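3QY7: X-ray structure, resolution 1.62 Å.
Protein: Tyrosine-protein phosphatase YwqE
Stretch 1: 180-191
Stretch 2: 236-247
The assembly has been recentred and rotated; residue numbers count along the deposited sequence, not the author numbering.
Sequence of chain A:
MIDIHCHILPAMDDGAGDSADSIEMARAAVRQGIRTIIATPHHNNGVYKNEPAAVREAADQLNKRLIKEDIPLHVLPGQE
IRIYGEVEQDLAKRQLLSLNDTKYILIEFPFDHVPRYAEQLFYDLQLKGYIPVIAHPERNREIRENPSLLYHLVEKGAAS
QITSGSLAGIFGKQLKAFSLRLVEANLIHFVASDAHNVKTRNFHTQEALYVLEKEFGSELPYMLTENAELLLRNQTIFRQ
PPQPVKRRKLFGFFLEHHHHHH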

# COMPACT_ATOMS: atom_id res chain seq x y z
N LEU A 180 -9.62 9.25 9.12
CA LEU A 180 -9.10 10.36 9.90
C LEU A 180 -8.87 9.97 11.36
O LEU A 180 -7.91 10.44 11.98
CB LEU A 180 -10.04 11.56 9.79
CG LEU A 180 -9.98 12.31 8.45
CD1 LEU A 180 -11.12 13.33 8.42
CD2 LEU A 180 -8.63 13.01 8.29
N ARG A 181 -9.75 9.13 11.90
CA ARG A 181 -9.58 8.57 13.25
C ARG A 181 -8.27 7.79 13.36
O ARG A 181 -7.50 8.01 14.29
CB ARG A 181 -10.78 7.70 13.65
CG ARG A 181 -12.03 8.54 13.97
CD ARG A 181 -13.29 7.70 14.03
NE ARG A 181 -13.28 6.74 15.13
CZ ARG A 181 -13.99 5.62 15.14
NH1 ARG A 181 -14.78 5.31 14.12
NH2 ARG A 181 -13.93 4.80 16.18
N LEU A 182 -8.02 6.91 12.39
CA LEU A 182 -6.78 6.10 12.38
C LEU A 182 -5.52 6.96 12.25
O LEU A 182 -4.52 6.73 12.95
CB LEU A 182 -6.84 5.04 11.27
CG LEU A 182 -7.98 4.01 11.31
CD1 LEU A 182 -7.88 2.94 10.22
CD2 LEU A 182 -8.11 3.38 12.72
N VAL A 183 -5.57 7.95 11.37
CA VAL A 183 -4.44 8.86 11.20
C VAL A 183 -4.14 9.64 12.50
O VAL A 183 -2.99 9.72 12.92
CB VAL A 183 -4.62 9.86 10.02
CG1 VAL A 183 -3.46 10.84 10.00
CG2 VAL A 183 -4.70 9.11 8.66
N GLU A 184 -5.18 10.18 13.12
CA GLU A 184 -5.05 10.90 14.39
C GLU A 184 -4.36 10.07 15.48
O GLU A 184 -3.56 10.60 16.25
CB GLU A 184 -6.45 11.28 14.88
CG GLU A 184 -6.41 12.30 15.99
CD GLU A 184 -7.79 12.67 16.48
OE1 GLU A 184 -8.28 12.02 17.43
OE2 GLU A 184 -8.36 13.63 15.93
N ALA A 185 -4.70 8.78 15.52
CA ALA A 185 -4.18 7.85 16.52
C ALA A 185 -2.76 7.36 16.23
O ALA A 185 -2.24 6.47 16.92
CB ALA A 185 -5.12 6.67 16.65
N ASN A 186 -2.14 7.93 15.19
CA ASN A 186 -0.76 7.56 14.79
C ASN A 186 -0.62 6.11 14.33
O ASN A 186 0.45 5.51 14.46
CB ASN A 186 0.25 7.89 15.90
CG ASN A 186 0.35 9.37 16.18
OD1 ASN A 186 0.46 9.79 17.34
ND2 ASN A 186 0.32 10.18 15.13
N LEU A 187 -1.69 5.54 13.80
CA LEU A 187 -1.70 4.14 13.40
C LEU A 187 -1.41 3.92 11.93
O LEU A 187 -1.30 2.78 11.48
CB LEU A 187 -3.05 3.49 13.76
CG LEU A 187 -3.42 3.46 15.24
CD1 LEU A 187 -4.70 2.67 15.37
CD2 LEU A 187 -2.31 2.85 16.11
N ILE A 188 -1.29 5.03 11.20
CA ILE A 188 -1.05 5.02 9.76
C ILE A 188 0.34 5.60 9.50
O ILE A 188 0.71 6.61 10.09
CB ILE A 188 -2.10 5.92 9.04
CG1 ILE A 188 -3.53 5.43 9.31
CG2 ILE A 188 -1.81 6.06 7.53
CD1 ILE A 188 -3.86 3.97 8.91
N HIS A 189 1.08 4.97 8.59
CA HIS A 189 2.46 5.37 8.30
C HIS A 189 2.70 5.78 6.85
O HIS A 189 3.71 6.42 6.57
CB HIS A 189 3.42 4.28 8.75
CG HIS A 189 3.17 3.88 10.17
ND1 HIS A 189 2.28 2.88 10.50
CD2 HIS A 189 3.60 4.40 11.34
CE1 HIS A 189 2.21 2.78 11.82
NE2 HIS A 189 3.00 3.70 12.35
N PHE A 190 1.78 5.42 5.96
CA PHE A 190 1.88 5.71 4.52
C PHE A 190 0.49 6.06 3.98
O PHE A 190 -0.53 5.58 4.49
CB PHE A 190 2.35 4.48 3.72
CG PHE A 190 3.60 3.83 4.24
CD1 PHE A 190 4.86 4.32 3.88
CD2 PHE A 190 3.51 2.69 5.03
CE1 PHE A 190 6.01 3.69 4.33
CE2 PHE A 190 4.68 2.05 5.49
CZ PHE A 190 5.92 2.55 5.14
N VAL A 191 0.46 6.86 2.92
CA VAL A 191 -0.76 7.06 2.14
C VAL A 191 -0.42 6.61 0.71
O VAL A 191 0.65 6.95 0.18
CB VAL A 191 -1.21 8.54 2.13
CG1 VAL A 191 -2.58 8.65 1.49
CG2 VAL A 191 -1.20 9.13 3.54
N THR A 236 14.54 3.12 8.01
CA THR A 236 13.51 2.94 9.01
C THR A 236 12.52 4.11 8.94
O THR A 236 12.94 5.26 8.97
CB THR A 236 14.14 2.83 10.40
OG1 THR A 236 15.04 1.71 10.41
CG2 THR A 236 13.07 2.63 11.48
N ILE A 237 11.22 3.81 8.81
CA ILE A 237 10.18 4.83 8.77
C ILE A 237 10.02 5.55 10.11
O ILE A 237 10.43 5.03 11.16
CB ILE A 237 8.80 4.25 8.34
CG1 ILE A 237 8.41 3.05 9.22
CG2 ILE A 237 8.83 3.83 6.87
CD1 ILE A 237 6.90 2.81 9.29
N PHE A 238 9.42 6.74 10.05
CA PHE A 238 9.17 7.53 11.25
C PHE A 238 7.79 7.23 11.79
O PHE A 238 6.80 7.18 11.05
CB PHE A 238 9.31 9.03 10.98
CG PHE A 238 10.66 9.43 10.43
CD1 PHE A 238 10.76 10.48 9.52
CD2 PHE A 238 11.83 8.77 10.84
CE1 PHE A 238 12.00 10.86 9.02
CE2 PHE A 238 13.07 9.15 10.34
CZ PHE A 238 13.15 10.20 9.42
N ARG A 239 7.74 7.03 13.10
CA ARG A 239 6.50 6.69 13.78
C ARG A 239 6.26 7.65 14.92
O ARG A 239 7.20 8.16 15.54
CB ARG A 239 6.56 5.25 14.31
CG ARG A 239 6.87 4.21 13.24
CD ARG A 239 7.37 2.89 13.83
NE ARG A 239 6.26 2.01 14.13
CZ ARG A 239 5.92 0.93 13.44
NH1 ARG A 239 6.60 0.51 12.38
NH2 ARG A 239 4.86 0.25 13.83
N GLN A 240 4.98 7.90 15.19
CA GLN A 240 4.57 8.60 16.40
C GLN A 240 3.94 7.56 17.34
O GLN A 240 3.53 6.47 16.89
CB GLN A 240 3.60 9.74 16.06
CG GLN A 240 4.20 10.86 15.18
CD GLN A 240 5.31 11.66 15.85
OE1 GLN A 240 6.30 12.02 15.20
NE2 GLN A 240 5.16 11.94 17.14
N PRO A 241 3.87 7.87 18.66
CA PRO A 241 3.37 6.86 19.58
C PRO A 241 1.93 6.47 19.24
O PRO A 241 1.05 7.35 19.18
CB PRO A 241 3.46 7.54 20.95
CG PRO A 241 4.39 8.69 20.77
CD PRO A 241 4.20 9.14 19.35
N PRO A 242 1.68 5.17 19.01
CA PRO A 242 0.34 4.72 18.66
C PRO A 242 -0.63 4.93 19.82
O PRO A 242 -0.22 4.89 20.99
CB PRO A 242 0.51 3.23 18.39
CG PRO A 242 1.78 2.85 19.05
CD PRO A 242 2.65 4.06 19.00
N GLN A 243 -1.89 5.17 19.47
CA GLN A 243 -2.91 5.46 20.48
C GLN A 243 -4.12 4.57 20.25
O GLN A 243 -4.44 4.23 19.12
CB GLN A 243 -3.30 6.94 20.44
CG GLN A 243 -2.13 7.94 20.53
CD GLN A 243 -1.39 7.93 21.86
OE1 GLN A 243 -1.88 7.41 22.87
NE2 GLN A 243 -0.19 8.52 21.88
N PRO A 244 -4.77 4.13 21.34
CA PRO A 244 -6.00 3.39 21.13
C PRO A 244 -7.07 4.27 20.48
O PRO A 244 -7.09 5.49 20.67
CB PRO A 244 -6.43 3.01 22.55
CG PRO A 244 -5.15 2.85 23.26
CD PRO A 244 -4.27 3.95 22.71
N VAL A 245 -7.90 3.64 19.71
CA VAL A 245 -9.03 4.27 19.12
C VAL A 245 -10.21 3.42 19.54
O VAL A 245 -10.13 2.23 19.58
CB VAL A 245 -8.89 4.43 17.61
CG1 VAL A 245 -7.80 3.68 17.03
CG2 VAL A 245 -10.15 4.32 16.82
N LYS A 246 -11.29 4.06 19.85
CA LYS A 246 -12.47 3.48 20.43
C LYS A 246 -13.51 3.36 19.38
O LYS A 246 -13.34 3.96 18.37
CB LYS A 246 -13.05 4.53 21.35
CG LYS A 246 -13.67 5.58 20.43
CD LYS A 246 -14.06 6.92 21.01
CE LYS A 246 -15.26 7.43 20.23
NZ LYS A 246 -15.42 8.85 20.31
N ARG A 247 -14.61 2.65 19.71
CA ARG A 247 -15.81 2.52 18.87
C ARG A 247 -15.56 1.69 17.61
O ARG A 247 -16.36 0.80 17.28
CB ARG A 247 -16.38 3.90 18.50
CG ARG A 247 -17.86 3.95 18.15
CD ARG A 247 -18.75 3.80 19.38
NE ARG A 247 -20.15 4.03 19.04
CZ ARG A 247 -20.77 5.21 19.14
NH1 ARG A 247 -20.11 6.28 19.58
NH2 ARG A 247 -22.05 5.32 18.81
O HOH W 1 3.12 4.22 15.18
O HOH W 2 2.86 6.77 13.58

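Stretch 2 has no regular helix or strand. It runs as an extended cord past the end of the helix in stretch 1 and the loop that follows. Together the two bury 696 Å².

The main bump is Val245. Its CA-to-CB bond points toward stretch 1, and CG1 enters a hollow lined by three apolar side chains. Val245 CG1 lies 3.7 Å from Leu187 CD1, 4.0 Å from Ala185 CB and 4.3 Å from Leu182 CD2. A compact branched residue suits this pocket. The backbones come close at the small Ala185: Ala185 CA and Gln243 CA are 4.8 Å apart. Leu187 also meets the ring of Pro242, with Leu187 CD2 3.6 Å from Pro242 CB.

Ala185 is where the chain leaves helical geometry. Its carbonyl accepts a hydrogen bond from the backbone of Gln243, Gln243 N to Ala185 O 2.9 Å. Pro242 CA adds a CA-H...O contact to the same Ala185 O at 3.6 Å.

Asn186 follows with positive phi, and its CA-to-CB bond points toward the cord. Asn186 CG packs 3.3 Å from Gln240 CB. Two waters fill the gap beside it. Water 1 lies within hydrogen-bonding reach of Asn186 O (3.1 Å), Gln240 O (2.9 Å) and His189 NE2 (2.9 Å). Water 2 accepts from Gln240 N and can donate to Asn186 O, both at 2.9 Å.

At one end, the CA-to-CB bond of Ile237 points toward stretch 1, and the residue is buried against two others. Ile237 CD1 is 3.8 Å from His189 CB, and Ile237 CG2 is 3.6 Å from Phe190 CZ. The Arg239 guanidinium turns one face to His189 NE2.

At the other end, the long side chain of Arg181 reaches across to the cord. Arg181 NH2 donates a very short hydrogen bond to Lys246 O, 2.4 Å, with the oxygen near the guanidinium plane.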